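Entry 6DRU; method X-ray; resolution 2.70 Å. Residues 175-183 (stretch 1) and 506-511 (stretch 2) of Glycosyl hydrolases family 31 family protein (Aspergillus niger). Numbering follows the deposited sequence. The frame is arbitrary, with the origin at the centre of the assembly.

Stretch 1 175-183: YIPTPVFMS
Stretch 2, residues 506-511: AATGWG

This is a buried packing contact between one side of a strand and the end of a helix with the loop that follows it, with no hydrogen bond crossing between them. Residues 176-183 form the strand (Thr178 -136/118, Val180 -131/114). Ile176, Thr178, Val180 and Met182 point toward the second stretch, while Pro177, Pro179 and Phe181 point away. The second stretch continues an earlier helix (Ala506 -64/-40, Ala507 -71/-21), with Ala507 and Thr508 CA-to-CB bonds sideways. It leaves the helix at Gly509, a Schellman turn with phi/psi 110/3 and Gly509 N hydrogen-bonded to Ala506 O at 3.2 Å. A CB there would jam against the preceding carbonyl O, so glycine fits. Trp510 follows at -97/120 and points back toward the strand.

The contacts run in opposite sequence order. The register pairs Val180 with Thr508, CA to CA 5.4 Å. Val180 (t) sets CG1 3.7 Å from Thr508 O and CB 3.9 Å from Thr508 CG2. Thr178 and Thr508 are both m, and their CG2 methyls meet at 3.8 Å. Met182 (m, t, m) reaches across so that its CE lies 3.8 Å from Ala507 CB; the two methyl groups make an apolar contact. At the other end, Ile176 (m, t) packs CG2 3.5 Å from Trp510 CH2. Trp510 has chi1 -53° and chi2 -20°. Thr178 OG1 sits at the ring edge, 3.2 Å from Trp510 CZ2. The contact buries 339 Å², both sides summed.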

ATOM      1  N   TYR A 175      19.482  19.365 -10.395  1.00 66.23           N
ATOM      2  CA  TYR A 175      18.894  19.389  -9.057  1.00 57.23           C
ATOM      3  C   TYR A 175      19.409  18.173  -8.290  1.00 59.36           C
ATOM      4  O   TYR A 175      18.939  17.053  -8.507  1.00 62.26           O
ATOM      5  CB  TYR A 175      17.370  19.397  -9.146  1.00 56.21           C
ATOM      6  CG  TYR A 175      16.636  19.566  -7.834  1.00 59.51           C
ATOM      7  CD1 TYR A 175      16.526  20.812  -7.230  1.00 65.36           C
ATOM      8  CD2 TYR A 175      16.031  18.483  -7.213  1.00 57.29           C
ATOM      9  CE1 TYR A 175      15.844  20.971  -6.036  1.00 61.16           C
ATOM     10  CE2 TYR A 175      15.350  18.632  -6.020  1.00 62.77           C
ATOM     11  CZ  TYR A 175      15.258  19.876  -5.436  1.00 66.24           C
ATOM     12  OH  TYR A 175      14.578  20.023  -4.250  1.00 66.63           O
ATOM     13  N   ILE A 176      20.372  18.392  -7.400  1.00 58.45           N
ATOM     14  CA  ILE A 176      20.968  17.309  -6.619  1.00 55.37           C
ATOM     15  C   ILE A 176      20.711  17.556  -5.137  1.00 61.09           C
ATOM     16  O   ILE A 176      21.609  18.027  -4.426  1.00 63.88           O
ATOM     17  CB  ILE A 176      22.474  17.182  -6.890  1.00 52.59           C
ATOM     18  CG1 ILE A 176      22.763  17.298  -8.387  1.00 51.04           C
ATOM     19  CG2 ILE A 176      22.999  15.859  -6.353  1.00 53.86           C
ATOM     20  CD1 ILE A 176      24.221  17.543  -8.699  1.00 47.14           C
ATOM     21  N   PRO A 177      19.516  17.252  -4.629  1.00 62.10           N
ATOM     22  CA  PRO A 177      19.241  17.488  -3.204  1.00 60.74           C
ATOM     23  C   PRO A 177      20.055  16.543  -2.331  1.00 63.70           C
ATOM     24  O   PRO A 177      20.002  15.322  -2.494  1.00 76.93           O
ATOM     25  CB  PRO A 177      17.738  17.219  -3.084  1.00 61.35           C
ATOM     26  CG  PRO A 177      17.439  16.285  -4.208  1.00 59.34           C
ATOM     27  CD  PRO A 177      18.359  16.672  -5.329  1.00 59.38           C
ATOM     28  N   THR A 178      20.810  17.120  -1.400  1.00 56.58           N
ATOM     29  CA  THR A 178      21.660  16.347  -0.504  1.00 56.41           C
ATOM     30  C   THR A 178      21.514  16.880   0.916  1.00 55.44           C
ATOM     31  O   THR A 178      21.845  18.042   1.177  1.00 57.29           O
ATOM     32  CB  THR A 178      23.120  16.410  -0.956  1.00 63.52           C
ATOM     33  OG1 THR A 178      23.229  15.929  -2.302  1.00 57.86           O
ATOM     34  CG2 THR A 178      23.998  15.558  -0.050  1.00 62.96           C
ATOM     35  N   PRO A 179      21.035  16.069   1.859  1.00 59.99           N
ATOM     36  CA  PRO A 179      20.754  16.569   3.217  1.00 56.37           C
ATOM     37  C   PRO A 179      22.015  16.723   4.065  1.00 57.54           C
ATOM     38  O   PRO A 179      22.210  16.048   5.079  1.00 57.58           O
ATOM     39  CB  PRO A 179      19.798  15.501   3.762  1.00 49.22           C
ATOM     40  CG  PRO A 179      20.248  14.245   3.099  1.00 54.36           C
ATOM     41  CD  PRO A 179      20.708  14.639   1.716  1.00 61.67           C
ATOM     42  N   VAL A 180      22.889  17.633   3.642  1.00 53.55           N
ATOM     43  CA  VAL A 180      24.064  18.040   4.406  1.00 55.79           C
ATOM     44  C   VAL A 180      24.066  19.562   4.417  1.00 55.51           C
ATOM     45  O   VAL A 180      24.221  20.190   3.362  1.00 60.76           O
ATOM     46  CB  VAL A 180      25.370  17.497   3.808  1.00 52.75           C
ATOM     47  CG1 VAL A 180      26.571  18.099   4.522  1.00 43.31           C
ATOM     48  CG2 VAL A 180      25.404  15.980   3.889  1.00 48.29           C
ATOM     49  N   PHE A 181      23.886  20.158   5.594  1.00 51.39           N
ATOM     50  CA  PHE A 181      23.789  21.607   5.679  1.00 57.99           C
ATOM     51  C   PHE A 181      24.540  22.124   6.895  1.00 57.91           C
ATOM     52  O   PHE A 181      24.733  21.408   7.881  1.00 55.05           O
ATOM     53  CB  PHE A 181      22.325  22.075   5.730  1.00 58.17           C
ATOM     54  CG  PHE A 181      21.630  21.797   7.037  1.00 55.74           C
ATOM     55  CD1 PHE A 181      21.610  22.752   8.046  1.00 55.91           C
ATOM     56  CD2 PHE A 181      20.967  20.601   7.246  1.00 55.08           C
ATOM     57  CE1 PHE A 181      20.961  22.506   9.243  1.00 51.99           C
ATOM     58  CE2 PHE A 181      20.314  20.353   8.439  1.00 56.83           C
ATOM     59  CZ  PHE A 181      20.313  21.307   9.440  1.00 49.21           C
ATOM     60  N   MET A 182      24.965  23.382   6.806  1.00 59.08           N
ATOM     61  CA  MET A 182      25.534  24.121   7.923  1.00 60.38           C
ATOM     62  C   MET A 182      24.549  25.190   8.373  1.00 56.91           C
ATOM     63  O   MET A 182      23.843  25.782   7.551  1.00 55.00           O
ATOM     64  CB  MET A 182      26.860  24.786   7.545  1.00 54.45           C
ATOM     65  CG  MET A 182      27.958  23.840   7.108  1.00 59.49           C
ATOM     66  SD  MET A 182      29.489  24.735   6.772  1.00 57.41           S
ATOM     67  CE  MET A 182      28.918  25.968   5.603  1.00 54.08           C
ATOM     68  N   SER A 183      24.506  25.432   9.677  1.00 52.91           N
ATOM     69  CA  SER A 183      23.713  26.505  10.251  1.00 61.59           C
ATOM     70  C   SER A 183      24.638  27.571  10.827  1.00 61.88           C
ATOM     71  O   SER A 183      25.733  27.269  11.310  1.00 62.06           O
ATOM     72  CB  SER A 183      22.775  25.980  11.340  1.00 57.97           C
ATOM     73  OG  SER A 183      22.072  27.040  11.962  1.00 61.21           O
ATOM     74  N   ALA A 506      29.506  23.977  -2.233  1.00 68.69           N
ATOM     75  CA  ALA A 506      30.669  24.064  -1.356  1.00 55.51           C
ATOM     76  C   ALA A 506      30.284  23.793   0.093  1.00 59.74           C
ATOM     77  O   ALA A 506      31.024  23.123   0.824  1.00 55.63           O
ATOM     78  CB  ALA A 506      31.330  25.435  -1.495  1.00 56.83           C
ATOM     79  N   ALA A 507      29.129  24.304   0.527  1.00 58.24           N
ATOM     80  CA  ALA A 507      28.671  24.053   1.888  1.00 62.42           C
ATOM     81  C   ALA A 507      28.223  22.612   2.091  1.00 69.25           C
ATOM     82  O   ALA A 507      28.173  22.148   3.235  1.00 67.43           O
ATOM     83  CB  ALA A 507      27.533  25.009   2.248  1.00 67.72           C
ATOM     84  N   THR A 508      27.895  21.899   1.012  1.00 59.50           N
ATOM     85  CA  THR A 508      27.556  20.485   1.103  1.00 61.31           C
ATOM     86  C   THR A 508      28.792  19.598   1.177  1.00 67.12           C
ATOM     87  O   THR A 508      28.679  18.425   1.556  1.00 70.58           O
ATOM     88  CB  THR A 508      26.685  20.080  -0.093  1.00 65.00           C
ATOM     89  OG1 THR A 508      25.699  21.092  -0.331  1.00 62.85           O
ATOM     90  CG2 THR A 508      25.975  18.755   0.165  1.00 63.52           C
ATOM     91  N   GLY A 509      29.967  20.132   0.847  1.00 56.71           N
ATOM     92  CA  GLY A 509      31.202  19.376   0.866  1.00 55.19           C
ATOM     93  C   GLY A 509      31.792  19.094  -0.498  1.00 63.20           C
ATOM     94  O   GLY A 509      32.816  18.404  -0.576  1.00 65.51           O
ATOM     95  N   TRP A 510      31.193  19.603  -1.571  1.00 61.60           N
ATOM     96  CA  TRP A 510      31.644  19.336  -2.931  1.00 61.48           C
ATOM     97  C   TRP A 510      32.527  20.486  -3.397  1.00 65.35           C
ATOM     98  O   TRP A 510      32.072  21.633  -3.465  1.00 57.00           O
ATOM     99  CB  TRP A 510      30.457  19.158  -3.877  1.00 53.56           C
ATOM    100  CG  TRP A 510      29.456  18.141  -3.421  1.00 60.08           C
ATOM    101  CD1 TRP A 510      29.653  17.137  -2.516  1.00 63.04           C
ATOM    102  CD2 TRP A 510      28.095  18.032  -3.851  1.00 57.90           C
ATOM    103  NE1 TRP A 510      28.497  16.412  -2.356  1.00 60.55           N
ATOM    104  CE2 TRP A 510      27.526  16.940  -3.166  1.00 56.70           C
ATOM    105  CE3 TRP A 510      27.302  18.753  -4.750  1.00 59.19           C
ATOM    106  CZ2 TRP A 510      26.201  16.551  -3.351  1.00 65.70           C
ATOM    107  CZ3 TRP A 510      25.987  18.365  -4.931  1.00 64.85           C
ATOM    108  CH2 TRP A 510      25.451  17.275  -4.235  1.00 63.65           C
ATOM    109  N   GLY A 511      33.779  20.176  -3.727  1.00 61.56           N
ATOM    110  CA  GLY A 511      34.705  21.187  -4.194  1.00 59.90           C
ATOM    111  C   GLY A 511      34.889  21.172  -5.696  1.00 58.18           C
ATOM    112  O   GLY A 511      35.042  22.226  -6.320  1.00 57.15           O
TER